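Local coordinates for protein alcohol oxidase (Myceliophthora thermophila, PDB 6F74) that binds FAD and probably oxidises its substrate as a VAO-type flavoprotein oxidase, at residues T27-T33 / P594-K598; P292-I296 / F576-V582; D329-A333 / F399-L403. One frame throughout, in Å; residues are numbered along the deposited sequence.

Contact 1: T27-T33 / P594-K598; sequences TPKCRCT and PLCRK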
# COMPACT_ATOMS: atom_id res chain seq x y z
N THR A 27 -29.58 -0.85 -20.28
CA THR A 27 -29.23 -1.37 -18.90
C THR A 27 -28.66 -0.18 -18.05
O THR A 27 -28.16 0.76 -18.66
CB THR A 27 -28.39 -2.72 -18.92
OG1 THR A 27 -26.96 -2.52 -18.87
CG2 THR A 27 -28.83 -3.64 -20.08
N PRO A 28 -28.98 -0.12 -16.73
CA PRO A 28 -28.84 1.18 -16.12
C PRO A 28 -27.38 1.60 -15.93
O PRO A 28 -26.51 0.79 -15.64
CB PRO A 28 -29.57 1.04 -14.79
CG PRO A 28 -29.65 -0.43 -14.51
CD PRO A 28 -29.40 -1.16 -15.77
N LYS A 29 -27.15 2.89 -16.12
CA LYS A 29 -25.81 3.44 -16.03
C LYS A 29 -25.32 3.55 -14.59
O LYS A 29 -24.11 3.39 -14.36
CB LYS A 29 -25.74 4.78 -16.76
CG LYS A 29 -25.59 4.56 -18.27
CD LYS A 29 -25.82 5.81 -19.10
CE LYS A 29 -24.60 6.19 -19.90
NZ LYS A 29 -24.98 7.18 -20.93
N CYS A 30 -26.26 3.73 -13.64
CA CYS A 30 -25.92 3.92 -12.25
C CYS A 30 -26.27 2.70 -11.42
O CYS A 30 -27.36 2.12 -11.58
CB CYS A 30 -26.64 5.13 -11.68
SG CYS A 30 -26.30 6.65 -12.59
N ARG A 31 -25.39 2.34 -10.52
CA ARG A 31 -25.69 1.34 -9.52
C ARG A 31 -26.76 1.86 -8.54
O ARG A 31 -26.84 3.07 -8.26
CB ARG A 31 -24.41 0.94 -8.75
CG ARG A 31 -23.46 0.00 -9.53
CD ARG A 31 -22.69 0.68 -10.63
NE ARG A 31 -21.58 -0.17 -11.12
CZ ARG A 31 -21.46 -0.71 -12.34
NH1 ARG A 31 -22.35 -0.54 -13.30
NH2 ARG A 31 -20.38 -1.44 -12.61
N CYS A 32 -27.56 0.92 -8.06
CA CYS A 32 -28.59 1.17 -7.05
C CYS A 32 -27.98 1.33 -5.64
O CYS A 32 -27.08 0.61 -5.27
CB CYS A 32 -29.60 0.02 -7.04
SG CYS A 32 -31.09 0.37 -6.14
N THR A 33 -28.53 2.27 -4.87
CA THR A 33 -28.04 2.59 -3.53
C THR A 33 -29.16 2.54 -2.51
O THR A 33 -30.31 2.49 -2.88
CB THR A 33 -27.37 3.99 -3.53
OG1 THR A 33 -28.29 4.98 -3.99
CG2 THR A 33 -26.15 3.96 -4.45
N PRO A 594 -25.01 7.50 -6.12
CA PRO A 594 -24.73 6.34 -6.98
C PRO A 594 -23.49 6.53 -7.85
O PRO A 594 -23.17 7.64 -8.28
CB PRO A 594 -25.97 6.26 -7.87
CG PRO A 594 -27.07 6.73 -6.96
CD PRO A 594 -26.44 7.87 -6.18
N LEU A 595 -22.75 5.43 -8.00
CA LEU A 595 -21.69 5.28 -8.97
C LEU A 595 -22.35 5.13 -10.32
O LEU A 595 -23.29 4.34 -10.46
CB LEU A 595 -20.85 4.04 -8.64
CG LEU A 595 -19.80 3.56 -9.64
CD1 LEU A 595 -18.75 4.65 -9.84
CD2 LEU A 595 -19.18 2.22 -9.21
N CYS A 596 -21.88 5.89 -11.31
CA CYS A 596 -22.48 5.87 -12.65
C CYS A 596 -21.46 5.75 -13.75
O CYS A 596 -20.36 6.27 -13.64
CB CYS A 596 -23.32 7.15 -12.91
SG CYS A 596 -24.62 7.47 -11.74
N ARG A 597 -21.86 5.06 -14.83
CA ARG A 597 -21.10 5.07 -16.08
C ARG A 597 -21.29 6.42 -16.75
O ARG A 597 -22.39 6.94 -16.77
CB ARG A 597 -21.59 3.95 -16.99
CG ARG A 597 -20.58 3.51 -18.05
CD ARG A 597 -20.74 2.03 -18.51
NE ARG A 597 -22.08 1.51 -18.18
CZ ARG A 597 -23.08 1.32 -19.06
NH1 ARG A 597 -22.92 1.53 -20.41
NH2 ARG A 597 -24.28 0.90 -18.60
N LYS A 598 -20.21 6.95 -17.31
CA LYS A 598 -20.30 8.17 -18.13
C LYS A 598 -21.16 7.90 -19.33
O LYS A 598 -21.15 6.75 -19.86
CB LYS A 598 -18.95 8.64 -18.60
CG LYS A 598 -18.05 9.09 -17.48
CD LYS A 598 -16.84 9.85 -17.97
CE LYS A 598 -16.06 10.40 -16.80
NZ LYS A 598 -14.59 10.55 -17.06
OXT LYS A 598 -21.88 8.84 -19.72
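Lys-29 lays its CG over one face of the Arg-597 guanidinium, 3.9 Å from NH2 and offset toward the rim. The two side chains cross at about a right angle. Further out, Lys-29 NZ makes a long salt bridge to the C-terminal carboxylate, 3.7 Å from Lys-598 OXT. The carbonyls of Thr-27 and Pro-28 lie at the edge of the same guanidinium. Next along, Cys-30 and Cys-596 are joined by a disulfide, SG to SG 2.1 Å. Both SG atoms stand anti to their own carbonyl carbons (chi1 -57° in each), which brings the sulfurs together from neighbouring backbones. Two backbone hydrogen bonds flank the disulfide: Arg-597 N to Lys-29 O at 2.8 Å, and Arg-31 N to Leu-595 O at 2.9 Å. Arg-31 and Leu-595 run side by side, with NE 3.9 Å from CD2. The Arg-31 NH2 goes on to Asp-573 O. The Pro-594 ring packs CG against Thr-33, whose OG1 is hydrogen-bonded to Glu-36. Segment 27-33 lies along the edge of strand 596-597, away from its partner strand 587-588. Cys-30 and Cys-596 form a non-hydrogen-bonded antiparallel pair, a single beta bridge whose disulfide ties the two ends of the modelled chain.

Contact 2: P292-I296 / F576-V582; sequences PGYGI and FFCRTCV. With FAD (flavin-adenine dinucleotide), chain I.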
# COMPACT_ATOMS: atom_id res chain seq x y z
N PRO A 292 -5.77 -3.27 -8.92
CA PRO A 292 -6.93 -4.13 -8.70
C PRO A 292 -7.99 -3.96 -9.76
O PRO A 292 -7.94 -3.00 -10.54
CB PRO A 292 -7.46 -3.68 -7.34
CG PRO A 292 -6.68 -2.43 -6.97
CD PRO A 292 -5.89 -2.03 -8.15
N GLY A 293 -8.93 -4.89 -9.76
CA GLY A 293 -10.20 -4.74 -10.49
C GLY A 293 -10.35 -5.54 -11.76
O GLY A 293 -11.19 -5.19 -12.60
N TYR A 294 -9.52 -6.57 -11.93
CA TYR A 294 -9.58 -7.43 -13.12
C TYR A 294 -10.40 -8.69 -12.86
O TYR A 294 -10.97 -9.26 -13.78
CB TYR A 294 -8.18 -7.78 -13.62
CG TYR A 294 -7.36 -6.57 -13.96
CD1 TYR A 294 -7.47 -5.95 -15.20
CD2 TYR A 294 -6.49 -6.02 -13.02
CE1 TYR A 294 -6.73 -4.83 -15.50
CE2 TYR A 294 -5.75 -4.89 -13.31
CZ TYR A 294 -5.85 -4.31 -14.55
OH TYR A 294 -5.09 -3.20 -14.85
N GLY A 295 -10.53 -9.04 -11.58
CA GLY A 295 -11.20 -10.28 -11.15
C GLY A 295 -10.95 -10.40 -9.67
O GLY A 295 -10.17 -9.61 -9.12
N ILE A 296 -11.63 -11.34 -9.01
CA ILE A 296 -11.44 -11.58 -7.58
C ILE A 296 -10.33 -12.62 -7.40
O ILE A 296 -10.50 -13.79 -7.77
CB ILE A 296 -12.72 -12.11 -6.89
CG1 ILE A 296 -13.90 -11.17 -7.13
CG2 ILE A 296 -12.50 -12.26 -5.39
CD1 ILE A 296 -15.24 -11.87 -7.03
N PHE A 576 -16.00 -4.65 -10.92
CA PHE A 576 -14.99 -4.45 -9.91
C PHE A 576 -14.41 -3.06 -9.87
O PHE A 576 -13.25 -2.88 -9.47
CB PHE A 576 -13.89 -5.50 -10.08
CG PHE A 576 -14.40 -6.91 -10.15
CD1 PHE A 576 -15.22 -7.41 -9.16
CD2 PHE A 576 -14.02 -7.76 -11.17
CE1 PHE A 576 -15.68 -8.72 -9.20
CE2 PHE A 576 -14.49 -9.06 -11.24
CZ PHE A 576 -15.32 -9.55 -10.24
N PHE A 577 -15.22 -2.06 -10.25
CA PHE A 577 -14.82 -0.66 -10.20
C PHE A 577 -14.11 -0.33 -8.91
O PHE A 577 -14.59 -0.69 -7.84
CB PHE A 577 -16.00 0.30 -10.34
CG PHE A 577 -15.61 1.74 -10.18
CD1 PHE A 577 -15.14 2.48 -11.29
CD2 PHE A 577 -15.64 2.35 -8.95
CE1 PHE A 577 -14.75 3.79 -11.15
CE2 PHE A 577 -15.23 3.67 -8.80
CZ PHE A 577 -14.78 4.38 -9.91
N CYS A 578 -12.96 0.31 -9.02
CA CYS A 578 -12.38 1.00 -7.89
C CYS A 578 -11.75 2.30 -8.34
O CYS A 578 -11.35 2.48 -9.51
CB CYS A 578 -11.41 0.13 -7.07
SG CYS A 578 -10.34 -0.96 -8.02
N ARG A 579 -11.73 3.23 -7.39
CA ARG A 579 -11.21 4.59 -7.56
C ARG A 579 -9.73 4.58 -8.02
O ARG A 579 -8.93 3.94 -7.38
CB ARG A 579 -11.32 5.28 -6.18
CG ARG A 579 -11.16 6.74 -6.28
CD ARG A 579 -11.31 7.44 -4.94
NE ARG A 579 -10.65 8.73 -5.14
CZ ARG A 579 -9.35 8.97 -4.94
NH1 ARG A 579 -8.51 8.05 -4.44
NH2 ARG A 579 -8.90 10.18 -5.23
N THR A 580 -9.42 5.28 -9.11
CA THR A 580 -8.08 5.30 -9.73
C THR A 580 -7.66 3.99 -10.40
O THR A 580 -6.60 3.96 -11.05
CB THR A 580 -6.90 5.69 -8.78
OG1 THR A 580 -6.56 4.62 -7.89
CG2 THR A 580 -7.17 6.97 -8.01
N CYS A 581 -8.43 2.91 -10.27
CA CYS A 581 -8.07 1.63 -10.87
C CYS A 581 -8.18 1.77 -12.38
O CYS A 581 -8.77 2.74 -12.90
CB CYS A 581 -8.95 0.48 -10.33
SG CYS A 581 -8.79 0.27 -8.54
N VAL A 582 -7.55 0.84 -13.08
CA VAL A 582 -7.51 0.92 -14.54
C VAL A 582 -8.96 0.92 -15.05
O VAL A 582 -9.79 0.07 -14.63
CB VAL A 582 -6.70 -0.25 -15.12
CG1 VAL A 582 -6.93 -0.38 -16.61
CG2 VAL A 582 -5.22 -0.05 -14.81
PA FAD I . -7.53 -3.79 0.83
O1A FAD I . -7.99 -2.41 1.30
O2A FAD I . -8.25 -4.96 1.42
O5B FAD I . -7.64 -3.80 -0.74
C5B FAD I . -6.84 -2.94 -1.50
C4B FAD I . -7.33 -2.92 -2.93
O4B FAD I . -7.15 -4.23 -3.44
C3B FAD I . -8.80 -2.62 -3.13
O3B FAD I . -8.94 -2.04 -4.43
C2B FAD I . -9.46 -3.98 -3.17
O2B FAD I . -10.62 -4.06 -4.01
C1B FAD I . -8.39 -4.82 -3.80
N9A FAD I . -8.35 -6.23 -3.39
C8A FAD I . -8.00 -6.71 -2.19
N7A FAD I . -8.04 -8.05 -2.18
C5A FAD I . -8.41 -8.44 -3.39
C6A FAD I . -8.62 -9.74 -4.03
N6A FAD I . -8.42 -10.84 -3.27
N1A FAD I . -9.02 -9.75 -5.33
C2A FAD I . -9.21 -8.59 -6.02
N3A FAD I . -9.00 -7.35 -5.50
C4A FAD I . -8.60 -7.24 -4.20
N1 FAD I . 2.72 -1.43 1.04
C2 FAD I . 4.00 -1.72 0.73
O2 FAD I . 4.33 -1.82 -0.48
N3 FAD I . 4.94 -1.94 1.68
C4 FAD I . 4.67 -1.85 3.00
O4 FAD I . 5.54 -2.03 3.87
C4X FAD I . 3.29 -1.51 3.42
N5 FAD I . 2.96 -1.40 4.72
C5X FAD I . 1.69 -1.09 5.08
C6 FAD I . 1.36 -1.00 6.43
C7 FAD I . 0.07 -0.71 6.85
C7M FAD I . -0.10 -0.62 8.35
C8 FAD I . -1.00 -0.52 5.83
C8M FAD I . -2.45 -0.24 6.21
C9 FAD I . -0.67 -0.59 4.48
C9A FAD I . 0.63 -0.88 4.05
N10 FAD I . 0.99 -0.99 2.68
C10 FAD I . 2.32 -1.30 2.34
C1' FAD I . 0.05 -0.71 1.57
C2' FAD I . -0.65 -1.84 0.88
O2' FAD I . 0.26 -2.36 -0.09
C3' FAD I . -1.88 -1.30 0.15
O3' FAD I . -2.71 -0.52 1.02
C4' FAD I . -2.70 -2.42 -0.48
O4' FAD I . -3.83 -1.87 -1.16
C5' FAD I . -3.15 -3.43 0.56
O5' FAD I . -3.89 -4.47 -0.05
P FAD I . -4.96 -5.14 0.91
O1P FAD I . -4.32 -5.49 2.23
O2P FAD I . -5.64 -6.19 0.11
O3P FAD I . -5.94 -3.87 1.15
O HOH W 1 -9.60 -1.92 -12.86
O HOH W 2 -6.43 -1.29 -11.55
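The contact belongs to the adenosine end of the FAD pocket of this VAO-type protein. Here the loop before strand 296-306 meets the berberine-like region, at a disulfide-closed type II beta turn from Cys-578 to Cys-581. Pro-292 touches both the cofactor ribose and the disulfide, and Cys-578 SG also comes near FAD O3B. Pro-292 CG is 3.4 Å from FAD O3B, and Pro-292 CD is 3.7 Å from Cys-581 SG. The turn is closed twice, by the Cys-578 to Cys-581 disulfide and by the backbone bond from Cys-581 N to Cys-578 O. Gly-293 passes close to the turn and Phe-576. At its positive phi (106°) a side chain would collide with the Pro-292 carbonyl oxygen, and it would also crowd Phe-576 O. Phe-576 buries the most surface here. A chi1 of -52° lays its ring along the glycine-rich backbone. The carbonyl carbon of Gly-295 lies over one face of the Phe-576 ring, Gly-295 CA comes to 3.5 Å from Phe-576 CE2, and Gly-293 O lies at the ring edge. The Ile-296 and Phe-576 side chains cross at about a right angle, with Ile-296 CG1 3.7 Å from Phe-576 CE1. The backbone of Gly-295 and Ile-296 also borders the adenine, with Gly-295 O 3.4 Å from FAD C2A. No direct hydrogen bond joins the segments; two waters link Pro-292 O to the backbone of Val-582. Helices 281-287 and 560-570 pack on Tyr-294. Tyr-294 OH is hydrogen-bonded to Gly-290 O and also lies 3.2 Å from Val-582 CG2.

Contact 3: D329-A333 / F399-L403; sequences DLLDA and FEDKL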
# COMPACT_ATOMS: atom_id res chain seq x y z
N ASP A 329 21.60 23.48 6.77
CA ASP A 329 22.65 22.44 6.76
C ASP A 329 22.12 21.01 6.75
O ASP A 329 22.64 20.16 6.05
CB ASP A 329 23.59 22.59 7.97
CG ASP A 329 24.33 23.90 8.00
OD1 ASP A 329 24.80 24.42 6.97
OD2 ASP A 329 24.44 24.43 9.11
N LEU A 330 21.08 20.76 7.55
CA LEU A 330 20.39 19.46 7.55
C LEU A 330 19.89 19.08 6.18
O LEU A 330 20.05 17.94 5.73
CB LEU A 330 19.20 19.45 8.53
CG LEU A 330 18.38 18.15 8.50
CD1 LEU A 330 19.26 16.96 8.89
CD2 LEU A 330 17.16 18.23 9.37
N LEU A 331 19.25 20.02 5.53
CA LEU A 331 18.67 19.77 4.21
C LEU A 331 19.74 19.67 3.14
O LEU A 331 19.56 18.91 2.20
CB LEU A 331 17.60 20.82 3.85
CG LEU A 331 16.32 20.91 4.70
CD1 LEU A 331 15.23 21.73 4.03
CD2 LEU A 331 15.73 19.56 5.07
N ASP A 332 20.85 20.39 3.28
CA ASP A 332 22.00 20.23 2.37
C ASP A 332 22.45 18.75 2.40
O ASP A 332 22.64 18.13 1.35
CB ASP A 332 23.19 21.13 2.75
CG ASP A 332 22.93 22.64 2.49
OD1 ASP A 332 21.86 23.02 1.99
OD2 ASP A 332 23.83 23.45 2.77
N ALA A 333 22.60 18.21 3.60
CA ALA A 333 23.10 16.85 3.80
C ALA A 333 22.10 15.82 3.31
O ALA A 333 22.50 14.80 2.78
CB ALA A 333 23.42 16.62 5.27
N PHE A 399 30.01 17.26 6.58
CA PHE A 399 29.01 17.84 7.49
C PHE A 399 29.30 17.55 8.95
O PHE A 399 28.46 17.81 9.78
CB PHE A 399 27.62 17.32 7.09
CG PHE A 399 27.19 17.76 5.73
CD1 PHE A 399 26.66 19.05 5.52
CD2 PHE A 399 27.32 16.91 4.65
CE1 PHE A 399 26.27 19.47 4.25
CE2 PHE A 399 26.94 17.33 3.37
CZ PHE A 399 26.42 18.61 3.17
N GLU A 400 30.49 17.07 9.31
CA GLU A 400 30.75 16.69 10.72
C GLU A 400 30.79 17.91 11.63
O GLU A 400 30.33 17.84 12.76
CB GLU A 400 32.01 15.84 10.89
CG GLU A 400 31.99 14.58 10.04
CD GLU A 400 31.77 13.23 10.74
OE1 GLU A 400 30.98 13.14 11.74
OE2 GLU A 400 32.35 12.23 10.17
N ASP A 401 31.29 19.02 11.12
CA ASP A 401 31.28 20.29 11.86
C ASP A 401 29.90 20.92 12.01
O ASP A 401 29.71 21.70 12.91
CB ASP A 401 32.24 21.28 11.20
CG ASP A 401 33.68 20.78 11.23
OD1 ASP A 401 33.91 19.79 11.97
OD2 ASP A 401 34.56 21.33 10.52
N LYS A 402 28.97 20.58 11.12
CA LYS A 402 27.67 21.23 10.99
C LYS A 402 26.51 20.41 11.57
O LYS A 402 25.51 20.99 12.01
CB LYS A 402 27.43 21.54 9.50
CG LYS A 402 28.59 22.33 8.85
CD LYS A 402 28.29 22.89 7.46
CE LYS A 402 28.99 24.23 7.19
NZ LYS A 402 30.49 24.25 7.35
N LEU A 403 26.65 19.09 11.60
CA LEU A 403 25.62 18.16 12.04
C LEU A 403 26.16 17.11 12.99
O LEU A 403 27.34 16.76 12.93
CB LEU A 403 25.00 17.46 10.83
CG LEU A 403 24.51 18.35 9.69
CD1 LEU A 403 24.11 17.58 8.48
CD2 LEU A 403 23.31 19.19 10.12
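Ala-333 and Phe-399 form a CH-pi contact. Ala-333 CB stands over the middle of the Phe-399 ring, 3.8 Å from its centroid and 5° off the normal. With chi1 at -64° the Phe-399 side chain leaves beside its backbone N and the ring reaches the helix. Asp-332 CB meets the ring obliquely, 3.8 Å from Phe-399 CE1. A glycine in place of Phe-399 would probably leave the Ala-333 methyl without its aromatic cover and open a gap beside the helix. Leu-403 adds aliphatic packing. Leu-403 CD1 presses on Ala-333 CB at 3.4 Å, a tight contact, and Leu-403 CD2 packs on the Leu-330 backbone. The polar groups meet more loosely. Asp-329 OD1 touches the aliphatic CD of Lys-402 at 3.8 Å, but NZ bends off to 5.7 Å from OD1, so the opposite charges are not in contact. The Asp-332 carboxylate is taken up by salt bridges to Arg-452 and Lys-328. Within the turn, Phe-399 O accepts from the backbone N of both Lys-402 and Leu-403. The turn joins helix 382-396 to edge strand 403-412 of the seven-stranded antiparallel sheet. Helix 328-346 packs against this turn and the start of strand 403-412. Leu-330 and Leu-403 both touch Ile-318 of strand 311-320, and helix 448-458 lies against Leu-331.

Overall arrangement
Contacts 1 and 2 are neighbours, with centres 16 Å apart. They touch where Leu-595 CD2 packs on Phe-577 CD2 at 3.6 Å. This joins the disulfide-linked chain ends to the loop beside the FAD adenosine. Contact 2 lies at the cofactor itself, whereas in contact 1 the Leu-595 side chain is about 12 Å from those of the FAD-binding residues Thr-154 and Arg-164. Contact 3 is remote, its centre 45 Å from that of contact 2 and 56 Å from that of contact 1, across the chain's centre and away from the annotated sites. In sequence, contact 1 spans both others, and the segments of contact 2 bracket contact 3.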